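Local structure of laccase (Botrytis aclada, 3SQR) at residues D471-F482 against A502-A513; L376-Y387 against F491-R499. The protein oxidises phenolic substrates such as hydroquinones with its copper centres while reducing dioxygen to water, and probably takes part in lignin breakdown. All blocks are in the same frame, centred on the assembly; numbering follows the deposited sequence.

Contacts 1 and 2 meet along one sheet of the third cupredoxin domain, their centres about 14 Å apart. Strand 472-478, which pairs with strand 509-515 in contact 1, takes strand 498-499 of contact 2 on its other edge; Phe-472 N lies 2.8 Å from Arg-499 O, and Ile-474 N 2.8 Å from Pro-497 O. The segments alternate along the chain, since 491-499 runs between the two halves of contact 1. Contact 1 comes nearer the copper centres: the side chain of Phe-472 is about 6 Å from that of His-466, a copper ligand, whereas in contact 2 the side chain of Arg-499 is about 8 Å from that of His-126. Contact 2 ties this sheet to the linker 376-387.

Contact 1. Residues D471-F482 against A502-A513; sequences DFFIVAQETDVF and AALPGNGYLAIA
The ring of Tyr-509 is clasped between two side chains of the 471-482 segment. CB of Glu-478 lies over one face, 3.9 Å from the ring centroid, and over the opposite face Phe-482 brings its CB and the edge of its ring, an edge-to-face pair with planes 65° apart. Tyr-509 CG sits between its own backbone N and carbonyl carbon (chi1 66°), which lays the ring across the neighbouring strand, while its hydroxyl makes a weak hydrogen bond to Ser-487. At the buried end, Ile-512 CG2 packs over a face of Phe-472, 3.7 Å from the centroid, and Ala-502 CB touches the ring's edge 3.5 Å from Phe-472 CZ; a methyl suits this close approach. Between these two groups, Gln-477 stretches out (chi1 179°, extended beyond CG) past the ring of Pro-505 until its NE2 donates to Ala-503 O at 2.8 Å, in the amide plane and on a carbonyl lone pair. Asp-370 accepts from both Gln-477 NE2 and Ala-503 N, so one carboxylate steadies donor and strand together. Behind the side chains runs antiparallel backbone pairing, from Phe-473 with Ala-513 to Glu-478 with Tyr-509. The register slips by one where Val-475 and Ala-476 both face Ala-511: Ala-476 N reaches Ala-511 O at 3.3 Å, and the bond from Val-475 N is weak. Glycine suits position 508, the end of the type II turn from Pro-505, because Gly-508 CA comes within 3.2 Å of Glu-478 O in a CA-H...O contact. The whole is an antiparallel strand pair containing a classic beta bulge, within a cupredoxin Greek-key sandwich whose other sheet includes strand 501-504.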
loop_
_atom_site.group_PDB
_atom_site.type_symbol
_atom_site.label_atom_id
_atom_site.label_comp_id
_atom_site.label_asym_id
_atom_site.label_seq_id
_atom_site.Cartn_x
_atom_site.Cartn_y
_atom_site.Cartn_z
ATOM N N ASP A 471 -3.821 5.799 -10.849
ATOM C CA ASP A 471 -2.470 6.315 -10.660
ATOM C C ASP A 471 -2.527 7.822 -10.754
ATOM O O ASP A 471 -3.240 8.347 -11.609
ATOM C CB ASP A 471 -1.510 5.880 -11.722
ATOM C CG ASP A 471 -1.124 4.415 -11.625
ATOM O OD1 ASP A 471 -1.306 3.778 -10.595
ATOM O OD2 ASP A 471 -0.587 3.948 -12.596
ATOM N N PHE A 472 -1.825 8.507 -9.867
ATOM C CA PHE A 472 -1.768 9.969 -9.942
ATOM C C PHE A 472 -0.431 10.444 -10.431
ATOM O O PHE A 472 0.540 9.682 -10.428
ATOM C CB PHE A 472 -2.157 10.617 -8.639
ATOM C CG PHE A 472 -1.345 10.176 -7.464
ATOM C CD1 PHE A 472 0.019 10.412 -7.398
ATOM C CD2 PHE A 472 -1.949 9.517 -6.430
ATOM C CE1 PHE A 472 0.727 9.981 -6.292
ATOM C CE2 PHE A 472 -1.241 9.115 -5.304
ATOM C CZ PHE A 472 0.069 9.326 -5.249
ATOM N N PHE A 473 -0.400 11.720 -10.810
ATOM C CA PHE A 473 0.818 12.361 -11.281
ATOM C C PHE A 473 1.238 13.319 -10.200
ATOM O O PHE A 473 0.416 14.122 -9.716
ATOM C CB PHE A 473 0.454 13.153 -12.536
ATOM C CG PHE A 473 0.090 12.314 -13.717
ATOM C CD1 PHE A 473 -1.067 11.583 -13.797
ATOM C CD2 PHE A 473 0.944 12.273 -14.814
ATOM C CE1 PHE A 473 -1.374 10.843 -14.967
ATOM C CE2 PHE A 473 0.618 11.563 -15.936
ATOM C CZ PHE A 473 -0.485 10.850 -16.006
ATOM N N ILE A 474 2.478 13.201 -9.747
ATOM C CA ILE A 474 2.972 14.081 -8.702
ATOM C C ILE A 474 3.423 15.391 -9.364
ATOM O O ILE A 474 4.560 15.499 -9.810
ATOM C CB ILE A 474 4.091 13.453 -7.961
ATOM C CG1 ILE A 474 3.687 12.067 -7.414
ATOM C CG2 ILE A 474 4.565 14.404 -6.854
ATOM C CD1 ILE A 474 4.795 11.445 -6.472
ATOM N N VAL A 475 2.496 16.317 -9.488
ATOM C CA VAL A 475 2.816 17.603 -10.130
ATOM C C VAL A 475 3.643 18.530 -9.199
ATOM O O VAL A 475 4.405 19.391 -9.649
ATOM C CB VAL A 475 1.620 18.248 -10.763
ATOM C CG1 VAL A 475 0.993 17.182 -11.811
ATOM C CG2 VAL A 475 0.588 18.794 -9.798
ATOM N N ALA A 476 3.555 18.273 -7.912
ATOM C CA ALA A 476 4.357 18.990 -6.907
ATOM C C ALA A 476 4.373 18.182 -5.616
ATOM O O ALA A 476 3.356 17.674 -5.150
ATOM C CB ALA A 476 3.748 20.374 -6.622
ATOM N N GLN A 477 5.523 18.112 -5.006
ATOM C CA GLN A 477 5.612 17.476 -3.699
ATOM C C GLN A 477 6.632 18.370 -2.990
ATOM O O GLN A 477 7.840 18.268 -3.207
ATOM C CB GLN A 477 6.072 16.043 -3.887
ATOM C CG GLN A 477 6.219 15.293 -2.582
ATOM C CD GLN A 477 6.736 13.928 -2.750
ATOM O OE1 GLN A 477 7.780 13.695 -3.344
ATOM N NE2 GLN A 477 5.971 12.957 -2.213
ATOM N N GLU A 478 6.115 19.303 -2.232
ATOM C CA GLU A 478 6.882 20.452 -1.788
ATOM C C GLU A 478 6.830 20.642 -0.305
ATOM O O GLU A 478 5.741 20.579 0.316
ATOM C CB GLU A 478 6.327 21.724 -2.449
ATOM C CG GLU A 478 6.430 21.713 -3.963
ATOM C CD GLU A 478 7.834 21.822 -4.497
ATOM O OE1 GLU A 478 8.645 22.473 -3.827
ATOM O OE2 GLU A 478 8.106 21.252 -5.585
ATOM N N THR A 479 8.000 20.984 0.231
ATOM C CA THR A 479 8.139 21.395 1.625
ATOM C C THR A 479 8.070 22.914 1.688
ATOM O O THR A 479 9.080 23.596 1.814
ATOM C CB THR A 479 9.423 20.879 2.210
ATOM O OG1 THR A 479 10.538 21.259 1.379
ATOM C CG2 THR A 479 9.348 19.374 2.249
ATOM N N ASP A 480 6.844 23.385 1.587
ATOM C CA ASP A 480 6.534 24.799 1.748
ATOM C C ASP A 480 5.057 24.953 1.827
ATOM O O ASP A 480 4.285 23.979 1.707
ATOM C CB ASP A 480 7.162 25.645 0.628
ATOM C CG ASP A 480 7.564 27.087 1.118
ATOM O OD1 ASP A 480 7.095 27.598 2.180
ATOM O OD2 ASP A 480 8.339 27.717 0.395
ATOM N N VAL A 481 4.641 26.181 2.070
ATOM C CA VAL A 481 3.245 26.528 2.178
ATOM C C VAL A 481 2.701 26.676 0.756
ATOM O O VAL A 481 3.316 27.370 -0.068
ATOM C CB VAL A 481 3.089 27.798 3.025
ATOM C CG1 VAL A 481 1.700 28.409 2.919
ATOM C CG2 VAL A 481 3.423 27.450 4.544
ATOM N N PHE A 482 1.540 26.075 0.503
ATOM C CA PHE A 482 0.877 26.181 -0.799
ATOM C C PHE A 482 0.310 27.580 -0.903
ATOM O O PHE A 482 -0.394 28.054 0.003
ATOM C CB PHE A 482 -0.293 25.249 -0.872
ATOM C CG PHE A 482 -1.026 25.286 -2.198
ATOM C CD1 PHE A 482 -0.395 24.915 -3.333
ATOM C CD2 PHE A 482 -2.342 25.673 -2.260
ATOM C CE1 PHE A 482 -1.100 24.903 -4.533
ATOM C CE2 PHE A 482 -3.034 25.637 -3.465
ATOM C CZ PHE A 482 -2.396 25.285 -4.571
ATOM N N ALA A 502 2.046 8.500 -2.392
ATOM C CA ALA A 502 3.085 9.532 -2.343
ATOM C C ALA A 502 2.942 10.360 -1.082
ATOM O O ALA A 502 1.841 10.588 -0.565
ATOM C CB ALA A 502 2.983 10.437 -3.600
ATOM N N ALA A 503 4.064 10.802 -0.583
ATOM C CA ALA A 503 4.130 11.534 0.656
ATOM C C ALA A 503 3.567 12.922 0.549
ATOM O O ALA A 503 3.932 13.671 -0.367
ATOM C CB ALA A 503 5.595 11.622 1.137
ATOM N N LEU A 504 2.680 13.247 1.469
ATOM C CA LEU A 504 2.386 14.644 1.799
ATOM C C LEU A 504 3.546 15.112 2.684
ATOM O O LEU A 504 3.686 14.674 3.822
ATOM C CB LEU A 504 1.094 14.772 2.560
ATOM C CG LEU A 504 0.813 16.073 3.296
ATOM C CD1 LEU A 504 0.864 17.257 2.343
ATOM C CD2 LEU A 504 -0.553 15.926 4.005
ATOM N N PRO A 505 4.367 16.020 2.164
ATOM C CA PRO A 505 5.517 16.437 3.000
ATOM C C PRO A 505 5.100 17.120 4.254
ATOM O O PRO A 505 4.248 17.934 4.225
ATOM C CB PRO A 505 6.259 17.425 2.097
ATOM C CG PRO A 505 5.916 16.942 0.703
ATOM C CD PRO A 505 4.443 16.629 0.834
ATOM N N GLY A 506 5.806 16.839 5.351
ATOM C CA GLY A 506 5.539 17.466 6.596
ATOM C C GLY A 506 5.657 18.977 6.450
ATOM O O GLY A 506 6.672 19.479 5.960
ATOM N N ASN A 507 4.556 19.610 6.829
ATOM C CA ASN A 507 4.308 21.074 6.767
ATOM C C ASN A 507 4.313 21.607 5.350
ATOM O O ASN A 507 4.409 22.829 5.146
ATOM C CB ASN A 507 5.348 21.809 7.623
ATOM C CG ASN A 507 5.233 21.444 9.091
ATOM O OD1 ASN A 507 4.136 21.292 9.616
ATOM N ND2 ASN A 507 6.370 21.308 9.775
ATOM N N GLY A 508 4.117 20.721 4.388
ATOM C CA GLY A 508 4.116 21.110 2.996
ATOM C C GLY A 508 2.850 20.745 2.285
ATOM O O GLY A 508 1.781 20.734 2.874
ATOM N N TYR A 509 2.963 20.537 0.986
ATOM C CA TYR A 509 1.798 20.101 0.209
ATOM C C TYR A 509 2.183 19.112 -0.879
ATOM O O TYR A 509 3.301 19.023 -1.352
ATOM C CB TYR A 509 1.049 21.325 -0.353
ATOM C CG TYR A 509 1.839 22.082 -1.363
ATOM C CD1 TYR A 509 2.677 23.128 -0.997
ATOM C CD2 TYR A 509 1.704 21.793 -2.734
ATOM C CE1 TYR A 509 3.400 23.813 -1.945
ATOM C CE2 TYR A 509 2.418 22.469 -3.669
ATOM C CZ TYR A 509 3.259 23.485 -3.272
ATOM O OH TYR A 509 3.932 24.163 -4.262
ATOM N N LEU A 510 1.186 18.331 -1.254
ATOM C CA LEU A 510 1.292 17.387 -2.309
ATOM C C LEU A 510 0.188 17.722 -3.298
ATOM O O LEU A 510 -0.969 17.823 -2.910
ATOM C CB LEU A 510 1.101 15.999 -1.724
ATOM C CG LEU A 510 0.968 14.873 -2.730
ATOM C CD1 LEU A 510 2.313 14.646 -3.512
ATOM C CD2 LEU A 510 0.465 13.576 -2.055
ATOM N N ALA A 511 0.602 17.926 -4.545
ATOM C CA ALA A 511 -0.331 18.212 -5.616
ATOM C C ALA A 511 -0.259 17.019 -6.555
ATOM O O ALA A 511 0.765 16.765 -7.175
ATOM C CB ALA A 511 0.060 19.539 -6.339
ATOM N N ILE A 512 -1.374 16.292 -6.620
ATOM C CA ILE A 512 -1.490 15.088 -7.432
ATOM C C ILE A 512 -2.585 15.273 -8.449
ATOM O O ILE A 512 -3.674 15.700 -8.119
ATOM C CB ILE A 512 -1.752 13.817 -6.557
ATOM C CG1 ILE A 512 -2.970 13.952 -5.687
ATOM C CG2 ILE A 512 -0.498 13.430 -5.750
ATOM C CD1 ILE A 512 -3.437 12.607 -5.106
ATOM N N ALA A 513 -2.283 14.942 -9.676
ATOM C CA ALA A 513 -3.228 15.021 -10.778
ATOM C C ALA A 513 -3.684 13.630 -11.188
ATOM O O ALA A 513 -2.906 12.674 -11.186
ATOM C CB ALA A 513 -2.543 15.710 -11.980
#

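Contact 2. Residues L376-Y387 against F491-R499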
loop_
_atom_site.group_PDB
_atom_site.type_symbol
_atom_site.label_atom_id
_atom_site.label_comp_id
_atom_site.label_asym_id
_atom_site.label_seq_id
_atom_site.Cartn_x
_atom_site.Cartn_y
_atom_site.Cartn_z
ATOM N N LEU A 376 12.181 9.950 -10.457
ATOM C CA LEU A 376 11.069 9.049 -10.706
ATOM C C LEU A 376 10.359 9.404 -12.021
ATOM O O LEU A 376 9.305 10.094 -12.017
ATOM C CB LEU A 376 10.129 9.136 -9.522
ATOM C CG LEU A 376 10.673 8.775 -8.131
ATOM C CD1 LEU A 376 9.481 8.881 -7.091
ATOM C CD2 LEU A 376 11.337 7.389 -8.127
ATOM N N VAL A 377 10.915 8.915 -13.123
ATOM C CA VAL A 377 10.452 9.280 -14.465
ATOM C C VAL A 377 9.819 8.099 -15.119
ATOM O O VAL A 377 10.487 7.177 -15.442
ATOM C CB VAL A 377 11.644 9.790 -15.332
ATOM C CG1 VAL A 377 11.145 10.243 -16.737
ATOM C CG2 VAL A 377 12.329 10.901 -14.576
ATOM N N PRO A 378 8.478 8.094 -15.262
ATOM C CA PRO A 378 7.799 6.985 -15.888
ATOM C C PRO A 378 8.379 6.729 -17.261
ATOM O O PRO A 378 8.680 7.679 -18.017
ATOM C CB PRO A 378 6.334 7.446 -15.943
ATOM C CG PRO A 378 6.246 8.407 -14.776
ATOM C CD PRO A 378 7.551 9.150 -14.860
ATOM N N HIS A 379 8.550 5.463 -17.564
ATOM C CA HIS A 379 9.055 5.070 -18.853
ATOM C C HIS A 379 8.034 5.421 -19.924
ATOM O O HIS A 379 8.399 5.958 -21.001
ATOM C CB HIS A 379 9.342 3.575 -18.912
ATOM C CG HIS A 379 9.667 3.130 -20.290
ATOM N ND1 HIS A 379 10.969 3.074 -20.746
ATOM C CD2 HIS A 379 8.876 2.853 -21.355
ATOM C CE1 HIS A 379 10.965 2.737 -22.032
ATOM N NE2 HIS A 379 9.714 2.597 -22.428
ATOM N N LEU A 380 6.788 5.011 -19.695
ATOM C CA LEU A 380 5.686 5.493 -20.493
ATOM C C LEU A 380 5.330 6.928 -20.118
ATOM O O LEU A 380 4.685 7.218 -19.058
ATOM C CB LEU A 380 4.465 4.574 -20.372
ATOM C CG LEU A 380 3.269 4.993 -21.224
ATOM C CD1 LEU A 380 3.282 4.362 -22.584
ATOM C CD2 LEU A 380 1.966 4.598 -20.474
ATOM N N ALA A 381 5.779 7.866 -20.943
ATOM C CA ALA A 381 5.652 9.273 -20.639
ATOM C C ALA A 381 4.239 9.766 -20.886
ATOM O O ALA A 381 3.654 9.539 -21.961
ATOM C CB ALA A 381 6.655 10.131 -21.532
ATOM N N LEU A 382 3.664 10.415 -19.885
ATOM C CA LEU A 382 2.315 10.978 -20.013
ATOM C C LEU A 382 2.298 12.331 -19.387
ATOM O O LEU A 382 3.003 12.603 -18.367
ATOM C CB LEU A 382 1.284 10.054 -19.317
ATOM C CG LEU A 382 1.158 8.606 -19.842
ATOM C CD1 LEU A 382 0.236 7.856 -18.874
ATOM C CD2 LEU A 382 0.636 8.559 -21.256
ATOM N N ASP A 383 1.444 13.177 -19.942
ATOM C CA ASP A 383 1.267 14.527 -19.459
ATOM C C ASP A 383 -0.094 14.809 -18.922
ATOM O O ASP A 383 -1.092 14.227 -19.351
ATOM C CB ASP A 383 1.538 15.540 -20.587
ATOM C CG ASP A 383 2.959 15.460 -21.109
ATOM O OD1 ASP A 383 3.874 14.909 -20.455
ATOM O OD2 ASP A 383 3.180 15.978 -22.215
ATOM N N VAL A 384 -0.135 15.745 -17.984
ATOM C CA VAL A 384 -1.341 16.127 -17.310
ATOM C C VAL A 384 -1.908 17.222 -18.205
ATOM O O VAL A 384 -1.204 18.159 -18.533
ATOM C CB VAL A 384 -1.063 16.690 -15.902
ATOM C CG1 VAL A 384 -2.354 17.270 -15.232
ATOM C CG2 VAL A 384 -0.427 15.584 -15.007
ATOM N N GLY A 385 -3.157 17.055 -18.592
ATOM C CA GLY A 385 -3.824 17.991 -19.469
ATOM C C GLY A 385 -4.515 19.074 -18.682
ATOM O O GLY A 385 -4.208 19.335 -17.500
ATOM N N GLY A 386 -5.502 19.705 -19.310
ATOM C CA GLY A 386 -6.241 20.760 -18.622
ATOM C C GLY A 386 -6.937 20.277 -17.375
ATOM O O GLY A 386 -7.566 19.222 -17.371
ATOM N N TYR A 387 -6.879 21.060 -16.303
ATOM C CA TYR A 387 -7.432 20.602 -15.052
ATOM C C TYR A 387 -8.295 21.574 -14.252
ATOM O O TYR A 387 -8.256 22.821 -14.448
ATOM C CB TYR A 387 -6.259 20.076 -14.193
ATOM C CG TYR A 387 -5.302 21.131 -13.727
ATOM C CD1 TYR A 387 -5.569 21.916 -12.611
ATOM C CD2 TYR A 387 -4.105 21.351 -14.415
ATOM C CE1 TYR A 387 -4.655 22.902 -12.183
ATOM C CE2 TYR A 387 -3.198 22.306 -14.016
ATOM C CZ TYR A 387 -3.464 23.097 -12.907
ATOM O OH TYR A 387 -2.519 24.058 -12.544
ATOM N N PHE A 491 3.880 23.683 -10.837
ATOM C CA PHE A 491 3.540 22.265 -11.101
ATOM C C PHE A 491 4.279 21.741 -12.303
ATOM O O PHE A 491 4.416 22.453 -13.333
ATOM C CB PHE A 491 2.055 22.120 -11.415
ATOM C CG PHE A 491 1.153 22.361 -10.280
ATOM C CD1 PHE A 491 1.643 22.449 -8.957
ATOM C CD2 PHE A 491 -0.225 22.445 -10.491
ATOM C CE1 PHE A 491 0.799 22.635 -7.927
ATOM C CE2 PHE A 491 -1.069 22.628 -9.434
ATOM C CZ PHE A 491 -0.555 22.749 -8.141
ATOM N N ASN A 492 4.753 20.503 -12.210
ATOM C CA ASN A 492 5.299 19.820 -13.349
ATOM C C ASN A 492 4.217 18.944 -13.968
ATOM O O ASN A 492 3.802 17.938 -13.390
ATOM C CB ASN A 492 6.501 19.003 -12.931
ATOM C CG ASN A 492 7.110 18.176 -14.050
ATOM O OD1 ASN A 492 7.850 17.230 -13.759
ATOM N ND2 ASN A 492 6.853 18.530 -15.314
ATOM N N LEU A 493 3.778 19.320 -15.174
ATOM C CA LEU A 493 2.713 18.601 -15.873
ATOM C C LEU A 493 3.195 17.671 -16.964
ATOM O O LEU A 493 2.401 16.915 -17.538
ATOM C CB LEU A 493 1.692 19.616 -16.444
ATOM C CG LEU A 493 1.122 20.610 -15.438
ATOM C CD1 LEU A 493 0.254 21.672 -16.165
ATOM C CD2 LEU A 493 0.277 19.971 -14.312
ATOM N N VAL A 494 4.490 17.679 -17.192
ATOM C CA VAL A 494 5.122 16.930 -18.245
ATOM C C VAL A 494 5.862 15.721 -17.709
ATOM O O VAL A 494 6.983 15.822 -17.112
ATOM C CB VAL A 494 6.160 17.776 -19.030
ATOM C CG1 VAL A 494 6.707 16.938 -20.134
ATOM C CG2 VAL A 494 5.459 19.034 -19.585
ATOM N N ASN A 495 5.225 14.588 -17.914
ATOM C CA ASN A 495 5.684 13.325 -17.373
ATOM C C ASN A 495 6.268 13.417 -15.945
ATOM O O ASN A 495 7.393 12.980 -15.725
ATOM C CB ASN A 495 6.695 12.645 -18.292
ATOM C CG ASN A 495 6.815 11.179 -18.021
ATOM O OD1 ASN A 495 5.808 10.536 -17.645
ATOM N ND2 ASN A 495 8.019 10.618 -18.209
ATOM N N PRO A 496 5.490 13.918 -14.986
ATOM C CA PRO A 496 5.970 13.905 -13.616
ATOM C C PRO A 496 5.903 12.475 -13.046
ATOM O O PRO A 496 5.433 11.572 -13.710
ATOM C CB PRO A 496 4.998 14.798 -12.911
ATOM C CG PRO A 496 3.740 14.580 -13.659
ATOM C CD PRO A 496 4.123 14.434 -15.060
ATOM N N PRO A 497 6.469 12.256 -11.856
ATOM C CA PRO A 497 6.279 10.911 -11.295
ATOM C C PRO A 497 4.816 10.493 -11.274
ATOM O O PRO A 497 3.905 11.302 -11.157
ATOM C CB PRO A 497 6.829 11.020 -9.873
ATOM C CG PRO A 497 7.674 12.305 -9.893
ATOM C CD PRO A 497 7.076 13.178 -10.913
ATOM N N ARG A 498 4.602 9.196 -11.379
ATOM C CA ARG A 498 3.254 8.670 -11.501
ATOM C C ARG A 498 3.241 7.364 -10.753
ATOM O O ARG A 498 4.084 6.496 -10.995
ATOM C CB ARG A 498 2.906 8.465 -12.985
ATOM C CG ARG A 498 1.482 8.035 -13.299
ATOM C CD ARG A 498 1.228 8.063 -14.795
ATOM N NE ARG A 498 1.814 6.963 -15.531
ATOM C CZ ARG A 498 2.746 7.063 -16.485
ATOM N NH1 ARG A 498 3.249 8.223 -16.786
ATOM N NH2 ARG A 498 3.172 6.007 -17.131
ATOM N N ARG A 499 2.290 7.262 -9.814
ATOM C CA ARG A 499 2.261 6.166 -8.917
ATOM C C ARG A 499 0.956 6.212 -8.134
ATOM O O ARG A 499 0.020 6.939 -8.497
ATOM C CB ARG A 499 3.494 6.207 -7.997
ATOM C CG ARG A 499 3.477 7.333 -6.937
ATOM C CD ARG A 499 4.770 7.418 -6.102
ATOM N NE ARG A 499 5.178 6.093 -5.608
ATOM C CZ ARG A 499 6.411 5.775 -5.219
ATOM N NH1 ARG A 499 7.399 6.642 -5.307
ATOM N NH2 ARG A 499 6.673 4.527 -4.849
HETATM O O HOH W 1 7.299 7.843 -11.464
HETATM O O HOH W 2 9.113 12.378 -13.566
#
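This contact sets the linker leading into strand 387-398 beside the loop 491-497 and the short edge strand 498-499, at the margin of the third cupredoxin domain. Arg-498 grips the linker by a single carbonyl: NH1 and NH2 both donate to Leu-380 O, NH2 at 2.7 Å, and the oxygen lies nearly in the guanidinium plane. Leu-382 CD1 sits over one face, 3.6 Å from Arg-498 CZ, while Pro-378 CB covers the opposite face. A bend at chi3 (76°) turns the planar group into this apolar slot, and Tyr-59 accepts from NE, fixing its rotation further. Asn-495 serves both hydrogen-bonding roles that an amide allows. Its ND2 gives a nearly straight bond, 3.0 Å long, to Pro-378 O, and its OD1 receives Leu-382 N from well above the carbonyl plane. Asp-383 OD1 accepts Asn-495 N at 2.9 Å on its anti side, somewhat out of the carboxylate plane. Farther along, Val-384 N bonds to Leu-493 O at 2.8 Å, and the two side chains cross with Val-384 CG1 and Leu-493 CD2 in contact. Tyr-387 extends this apolar margin, the edge of its ring bringing CE2 4.1 Å from Leu-493 CD1, with its hydroxyl beside Phe-491. At the other end one water bridges Leu-376 O and Asn-495 O, while Leu-376 CD1 touches the guanidinium of Arg-499, whose NH2 forms a salt bridge with Asp-291 of the second domain. Joining strand 344-348 of the second domain to strand 387-398 of the third, and tied to strand 293-300 by a Val-377 to Val-296 backbone hydrogen bond, 376-387 belongs to the interdomain linker of a three-domain laccase.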